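Local coordinates for membrane protein (Acinetobacter baumannii AB307-0294, PDB 5DL5) that probably forms a beta-barrel channel of the OprD family in the outer membrane, through which small molecules, antibiotics among them, can enter the cell, at residues A[69-83]-A[104-118]. Numbering follows the deposited sequence.
With C8E ((hydroxyethyloxy)tri(ethyloxy)octane), chain C; C8E ((hydroxyethyloxy)tri(ethyloxy)octane), chain D; PO4 (phosphate ion), chain E.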
loop_
_atom_site.group_PDB
_atom_site.type_symbol
_atom_site.label_atom_id
_atom_site.label_comp_id
_atom_site.label_asym_id
_atom_site.label_seq_id
_atom_site.Cartn_x
_atom_site.Cartn_y
_atom_site.Cartn_z
ATOM N N ILE A 69 8.150 -34.453 -8.245
ATOM C CA ILE A 69 9.195 -33.539 -8.766
ATOM C C ILE A 69 8.686 -32.157 -9.085
ATOM O O ILE A 69 9.375 -31.129 -8.916
ATOM C CB ILE A 69 9.920 -34.204 -9.986
ATOM C CG1 ILE A 69 11.167 -33.396 -10.426
ATOM C CG2 ILE A 69 8.983 -34.391 -11.182
ATOM C CD1 ILE A 69 12.406 -33.539 -9.559
ATOM N N VAL A 70 7.456 -32.093 -9.548
ATOM C CA VAL A 70 6.702 -30.861 -9.641
ATOM C C VAL A 70 5.429 -31.003 -8.835
ATOM O O VAL A 70 4.777 -32.013 -8.925
ATOM C CB VAL A 70 6.364 -30.429 -11.081
ATOM C CG1 VAL A 70 5.591 -29.143 -11.083
ATOM C CG2 VAL A 70 7.619 -30.194 -11.877
ATOM N N GLY A 71 5.127 -30.005 -8.003
ATOM C CA GLY A 71 3.991 -30.060 -7.121
ATOM C C GLY A 71 2.922 -29.097 -7.675
ATOM O O GLY A 71 3.283 -28.148 -8.364
ATOM N N PHE A 72 1.652 -29.378 -7.402
ATOM C CA PHE A 72 0.546 -28.588 -7.881
ATOM C C PHE A 72 -0.459 -28.277 -6.758
ATOM O O PHE A 72 -0.652 -29.057 -5.836
ATOM C CB PHE A 72 -0.195 -29.328 -9.042
ATOM C CG PHE A 72 0.689 -29.591 -10.239
ATOM C CD1 PHE A 72 0.835 -28.639 -11.233
ATOM C CD2 PHE A 72 1.380 -30.754 -10.336
ATOM C CE1 PHE A 72 1.728 -28.847 -12.307
ATOM C CE2 PHE A 72 2.211 -31.006 -11.393
ATOM C CZ PHE A 72 2.375 -30.029 -12.393
ATOM N N GLY A 73 -1.040 -27.083 -6.802
ATOM C CA GLY A 73 -2.103 -26.753 -5.851
ATOM C C GLY A 73 -2.941 -25.656 -6.447
ATOM O O GLY A 73 -2.808 -25.265 -7.652
ATOM N N VAL A 74 -3.815 -25.136 -5.586
ATOM C CA VAL A 74 -4.704 -24.045 -5.936
ATOM C C VAL A 74 -4.830 -23.064 -4.782
ATOM O O VAL A 74 -4.527 -23.397 -3.630
ATOM C CB VAL A 74 -6.161 -24.559 -6.260
ATOM C CG1 VAL A 74 -6.154 -25.649 -7.315
ATOM C CG2 VAL A 74 -6.843 -25.013 -5.014
ATOM N N GLY A 75 -5.283 -21.860 -5.116
ATOM C CA GLY A 75 -5.595 -20.814 -4.129
ATOM C C GLY A 75 -6.939 -20.138 -4.395
ATOM O O GLY A 75 -7.438 -20.189 -5.481
ATOM N N VAL A 76 -7.532 -19.544 -3.367
ATOM C CA VAL A 76 -8.782 -18.815 -3.515
ATOM C C VAL A 76 -8.598 -17.587 -2.651
ATOM O O VAL A 76 -8.130 -17.699 -1.500
ATOM C CB VAL A 76 -9.987 -19.627 -3.015
ATOM C CG1 VAL A 76 -11.208 -18.741 -2.809
ATOM C CG2 VAL A 76 -10.357 -20.732 -3.994
ATOM N N VAL A 77 -8.984 -16.431 -3.162
ATOM C CA VAL A 77 -8.997 -15.176 -2.385
ATOM C C VAL A 77 -10.303 -14.492 -2.666
ATOM O O VAL A 77 -10.765 -14.480 -3.796
ATOM C CB VAL A 77 -7.914 -14.141 -2.751
ATOM C CG1 VAL A 77 -6.535 -14.575 -2.277
ATOM C CG2 VAL A 77 -7.877 -13.904 -4.214
ATOM N N GLY A 78 -10.954 -13.948 -1.664
ATOM C CA GLY A 78 -12.124 -13.178 -1.976
ATOM C C GLY A 78 -12.633 -12.483 -0.752
ATOM O O GLY A 78 -12.062 -12.651 0.384
ATOM N N ASP A 79 -13.697 -11.707 -0.956
ATOM C CA ASP A 79 -14.283 -11.045 0.198
ATOM C C ASP A 79 -15.722 -10.811 -0.089
ATOM O O ASP A 79 -16.172 -10.727 -1.258
ATOM C CB ASP A 79 -13.544 -9.689 0.504
ATOM C CG ASP A 79 -13.157 -8.897 -0.795
ATOM O OD1 ASP A 79 -13.949 -8.090 -1.401
ATOM O OD2 ASP A 79 -11.948 -9.036 -1.173
ATOM N N GLY A 80 -16.457 -10.637 0.973
ATOM C CA GLY A 80 -17.869 -10.171 0.838
ATOM C C GLY A 80 -18.070 -9.100 1.918
ATOM O O GLY A 80 -17.518 -9.226 3.024
ATOM N N SER A 81 -18.820 -8.067 1.587
ATOM C CA SER A 81 -18.932 -6.936 2.464
ATOM C C SER A 81 -20.309 -6.325 2.451
ATOM O O SER A 81 -21.049 -6.552 1.472
ATOM C CB SER A 81 -17.909 -5.854 2.071
ATOM O OG SER A 81 -16.626 -6.396 1.901
ATOM N N PHE A 82 -20.621 -5.491 3.455
ATOM C CA PHE A 82 -21.868 -4.685 3.337
ATOM C C PHE A 82 -21.595 -3.317 3.927
ATOM O O PHE A 82 -20.804 -3.183 4.830
ATOM C CB PHE A 82 -23.071 -5.419 3.921
ATOM C CG PHE A 82 -22.888 -5.877 5.344
ATOM C CD1 PHE A 82 -22.357 -7.161 5.639
ATOM C CD2 PHE A 82 -23.251 -5.052 6.397
ATOM C CE1 PHE A 82 -22.224 -7.595 6.993
ATOM C CE2 PHE A 82 -23.075 -5.460 7.702
ATOM C CZ PHE A 82 -22.608 -6.749 8.006
ATOM N N LYS A 83 -22.283 -2.307 3.467
ATOM C CA LYS A 83 -22.126 -1.017 4.098
ATOM C C LYS A 83 -22.907 -1.034 5.451
ATOM O O LYS A 83 -23.847 -1.871 5.622
ATOM C CB LYS A 83 -22.667 0.090 3.189
ATOM C CG LYS A 83 -24.176 0.110 3.025
ATOM C CD LYS A 83 -24.642 1.187 2.068
ATOM C CE LYS A 83 -26.118 1.223 2.218
ATOM N NZ LYS A 83 -26.552 2.291 1.321
ATOM N N TYR A 104 -23.003 1.160 -2.781
ATOM C CA TYR A 104 -23.461 -0.208 -2.902
ATOM C C TYR A 104 -23.860 -0.729 -1.524
ATOM O O TYR A 104 -23.175 -0.538 -0.508
ATOM C CB TYR A 104 -22.392 -1.144 -3.431
ATOM C CG TYR A 104 -22.414 -1.310 -4.932
ATOM C CD1 TYR A 104 -22.136 -0.229 -5.765
ATOM C CD2 TYR A 104 -22.869 -2.506 -5.505
ATOM C CE1 TYR A 104 -22.137 -0.394 -7.122
ATOM C CE2 TYR A 104 -23.037 -2.643 -6.890
ATOM C CZ TYR A 104 -22.605 -1.586 -7.679
ATOM O OH TYR A 104 -22.694 -1.675 -9.012
ATOM N N ASP A 105 -24.940 -1.448 -1.493
ATOM C CA ASP A 105 -25.413 -1.970 -0.186
ATOM C C ASP A 105 -24.452 -3.133 0.239
ATOM O O ASP A 105 -24.190 -3.314 1.392
ATOM C CB ASP A 105 -26.785 -2.590 -0.332
ATOM C CG ASP A 105 -27.391 -2.878 1.040
ATOM O OD1 ASP A 105 -27.332 -1.979 1.931
ATOM O OD2 ASP A 105 -27.820 -4.031 1.271
ATOM N N HIS A 106 -24.107 -4.016 -0.673
ATOM C CA HIS A 106 -23.314 -5.208 -0.375
ATOM C C HIS A 106 -22.549 -5.567 -1.670
ATOM O O HIS A 106 -22.953 -5.158 -2.752
ATOM C CB HIS A 106 -24.102 -6.434 0.139
ATOM C CG HIS A 106 -25.301 -6.814 -0.715
ATOM N ND1 HIS A 106 -25.223 -7.684 -1.803
ATOM C CD2 HIS A 106 -26.573 -6.386 -0.685
ATOM C CE1 HIS A 106 -26.406 -7.763 -2.392
ATOM N NE2 HIS A 106 -27.257 -7.043 -1.693
ATOM N N TRP A 107 -21.396 -6.192 -1.525
ATOM C CA TRP A 107 -20.643 -6.584 -2.666
ATOM C C TRP A 107 -19.703 -7.731 -2.321
ATOM O O TRP A 107 -19.303 -7.947 -1.183
ATOM C CB TRP A 107 -19.754 -5.380 -3.189
ATOM C CG TRP A 107 -18.816 -4.713 -2.163
ATOM C CD1 TRP A 107 -17.469 -4.825 -2.097
ATOM C CD2 TRP A 107 -19.193 -3.816 -1.050
ATOM N NE1 TRP A 107 -16.951 -4.066 -0.997
ATOM C CE2 TRP A 107 -18.016 -3.466 -0.354
ATOM C CE3 TRP A 107 -20.396 -3.270 -0.622
ATOM C CZ2 TRP A 107 -18.042 -2.607 0.755
ATOM C CZ3 TRP A 107 -20.417 -2.442 0.466
ATOM C CH2 TRP A 107 -19.255 -2.106 1.133
ATOM N N ALA A 108 -19.249 -8.349 -3.382
ATOM C CA ALA A 108 -18.425 -9.518 -3.352
ATOM C C ALA A 108 -17.411 -9.448 -4.501
ATOM O O ALA A 108 -17.741 -9.016 -5.628
ATOM C CB ALA A 108 -19.296 -10.784 -3.452
ATOM N N ARG A 109 -16.206 -9.915 -4.202
ATOM C CA ARG A 109 -15.063 -9.832 -5.121
ATOM C C ARG A 109 -14.108 -11.020 -4.851
ATOM O O ARG A 109 -14.103 -11.563 -3.763
ATOM C CB ARG A 109 -14.274 -8.563 -4.941
ATOM C CG ARG A 109 -15.022 -7.226 -4.983
ATOM C CD ARG A 109 -14.316 -6.138 -4.241
ATOM N NE ARG A 109 -12.993 -5.759 -4.706
ATOM C CZ ARG A 109 -11.861 -6.138 -4.167
ATOM N NH1 ARG A 109 -11.826 -6.892 -3.084
ATOM N NH2 ARG A 109 -10.713 -5.735 -4.727
ATOM N N GLY A 110 -13.369 -11.469 -5.885
ATOM C CA GLY A 110 -12.141 -12.263 -5.745
ATOM C C GLY A 110 -12.078 -13.314 -6.874
ATOM O O GLY A 110 -12.677 -13.115 -7.896
ATOM N N GLY A 111 -11.425 -14.436 -6.648
ATOM C CA GLY A 111 -11.196 -15.423 -7.666
ATOM C C GLY A 111 -10.200 -16.428 -7.159
ATOM O O GLY A 111 -9.906 -16.518 -5.964
ATOM N N GLY A 112 -9.696 -17.207 -8.040
ATOM C CA GLY A 112 -8.828 -18.380 -7.717
ATOM C C GLY A 112 -7.549 -18.274 -8.512
ATOM O O GLY A 112 -7.351 -17.377 -9.450
ATOM N N SER A 113 -6.645 -19.182 -8.116
ATOM C CA SER A 113 -5.415 -19.399 -8.806
ATOM C C SER A 113 -5.023 -20.852 -8.762
ATOM O O SER A 113 -5.581 -21.691 -7.947
ATOM C CB SER A 113 -4.308 -18.516 -8.217
ATOM O OG SER A 113 -4.093 -18.754 -6.827
ATOM N N VAL A 114 -4.155 -21.183 -9.707
ATOM C CA VAL A 114 -3.481 -22.455 -9.705
ATOM C C VAL A 114 -1.990 -22.214 -9.537
ATOM O O VAL A 114 -1.520 -21.163 -9.926
ATOM C CB VAL A 114 -3.808 -23.322 -10.961
ATOM C CG1 VAL A 114 -5.264 -23.702 -10.901
ATOM C CG2 VAL A 114 -3.428 -22.629 -12.284
ATOM N N LYS A 115 -1.263 -23.186 -8.961
ATOM C CA LYS A 115 0.136 -22.989 -8.668
ATOM C C LYS A 115 0.892 -24.244 -8.845
ATOM O O LYS A 115 0.297 -25.317 -8.816
ATOM C CB LYS A 115 0.317 -22.482 -7.218
ATOM C CG LYS A 115 -0.290 -23.260 -6.136
ATOM C CD LYS A 115 -0.264 -22.544 -4.791
ATOM C CE LYS A 115 -0.719 -23.539 -3.743
ATOM N NZ LYS A 115 -0.957 -22.883 -2.435
ATOM N N ALA A 116 2.151 -24.106 -9.212
ATOM C CA ALA A 116 3.031 -25.181 -9.478
ATOM C C ALA A 116 4.361 -24.877 -8.859
ATOM O O ALA A 116 4.715 -23.698 -8.744
ATOM C CB ALA A 116 3.139 -25.413 -10.992
ATOM N N ARG A 117 5.033 -25.908 -8.362
ATOM C CA ARG A 117 6.280 -25.717 -7.641
ATOM C C ARG A 117 7.306 -26.750 -8.044
ATOM O O ARG A 117 6.990 -27.926 -8.079
ATOM C CB ARG A 117 6.079 -25.698 -6.117
ATOM C CG ARG A 117 7.358 -25.284 -5.349
ATOM C CD ARG A 117 7.146 -25.193 -3.857
ATOM N NE ARG A 117 6.672 -26.486 -3.321
ATOM C CZ ARG A 117 6.103 -26.627 -2.135
ATOM N NH1 ARG A 117 5.989 -25.585 -1.328
ATOM N NH2 ARG A 117 5.654 -27.773 -1.734
ATOM N N PHE A 118 8.530 -26.314 -8.340
ATOM C CA PHE A 118 9.661 -27.199 -8.657
ATOM C C PHE A 118 10.830 -26.681 -7.869
ATOM O O PHE A 118 11.117 -25.483 -7.941
ATOM C CB PHE A 118 10.005 -27.004 -10.118
ATOM C CG PHE A 118 11.302 -27.664 -10.504
ATOM C CD1 PHE A 118 11.441 -29.062 -10.436
ATOM C CD2 PHE A 118 12.381 -26.918 -10.893
ATOM C CE1 PHE A 118 12.662 -29.690 -10.760
ATOM C CE2 PHE A 118 13.551 -27.533 -11.238
ATOM C CZ PHE A 118 13.692 -28.922 -11.158
HETATM C C8 C8E C . -22.387 -9.798 -3.174
HETATM O O9 C8E C . -22.941 -9.929 -1.868
HETATM C C10 C8E C . -22.033 -9.818 -0.748
HETATM C C11 C8E C . -22.671 -10.318 0.542
HETATM O O12 C8E C . -21.711 -10.423 1.607
HETATM C C13 C8E C . -21.675 -11.704 2.264
HETATM C C14 C8E C . -20.787 -11.723 3.514
HETATM O O15 C8E C . -21.073 -10.565 4.275
HETATM C C16 C8E C . -20.029 -10.062 5.120
HETATM C C17 C8E C . -19.777 -11.022 6.246
HETATM O O18 C8E C . -19.239 -10.284 7.354
HETATM C C19 C8E C . -20.251 -10.050 8.344
HETATM C C20 C8E C . -20.004 -10.816 9.588
HETATM O O21 C8E C . -20.863 -10.195 10.539
HETATM C C1 C8E D . -25.721 -9.930 2.306
HETATM C C2 C8E D . -25.560 -8.708 3.183
HETATM C C3 C8E D . -25.496 -8.864 4.735
HETATM C C4 C8E D . -24.684 -10.035 5.210
HETATM C C5 C8E D . -24.716 -10.433 6.672
HETATM C C6 C8E D . -24.336 -11.910 6.753
HETATM C C7 C8E D . -23.407 -12.149 7.918
HETATM P P PO4 E . -27.035 -2.982 -4.314
HETATM O O1 PO4 E . -26.921 -3.155 -5.827
HETATM O O2 PO4 E . -28.459 -3.263 -3.798
HETATM O O3 PO4 E . -26.716 -1.520 -3.969
HETATM O O4 PO4 E . -26.075 -3.956 -3.616
HETATM O O HOH W 1 -16.267 -7.434 -0.343
HETATM O O HOH W 2 -25.857 -2.954 4.118
#
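R109 and D79 form a salt bridge across two antiparallel strands: NH1 alone reaches both carboxylate oxygens, OD2 at 2.9 Å and OD1 at 3.0 Å, with the two flat groups nearly coplanar (17° apart). With chi1 at 39°, D79 CG lies between the backbone N and the carbonyl carbon, and the carboxylate leans toward R109. OD2 gains a hydrogen bond with Y146 OH, while P144 O takes NH2 and Q175 O takes NE, so outside partners hold both groups of the ion pair. K115, extended past G73, reaches a salt bridge with E62. A water bridges D79 OD1, the S81 hydroxyl and W107 O; S81 OG also hydrogen-bonds S56 OG. S81 CB lies over one face of the W107 indole, 3.4 Å from CE2, a CH-pi contact. Paired backbone hydrogen bonds run from G71–R117 to S81–W107, and K83 N adds one to D105 O. D79, S81, W107, R109 and K115 share one face of the strand pair; the other carries V74 against V114 (CG1–CG1 4.2 Å) and F72 against A116. There H106 ND1 donates a hydrogen bond to a detergent ether oxygen and the F82 ring meets detergent carbons, consistent with a lipid-facing barrel exterior. Strands 70-83 and 106-118 are neighbouring staves of the porin wall, flanked by strands 50-62 and 121-125 respectively.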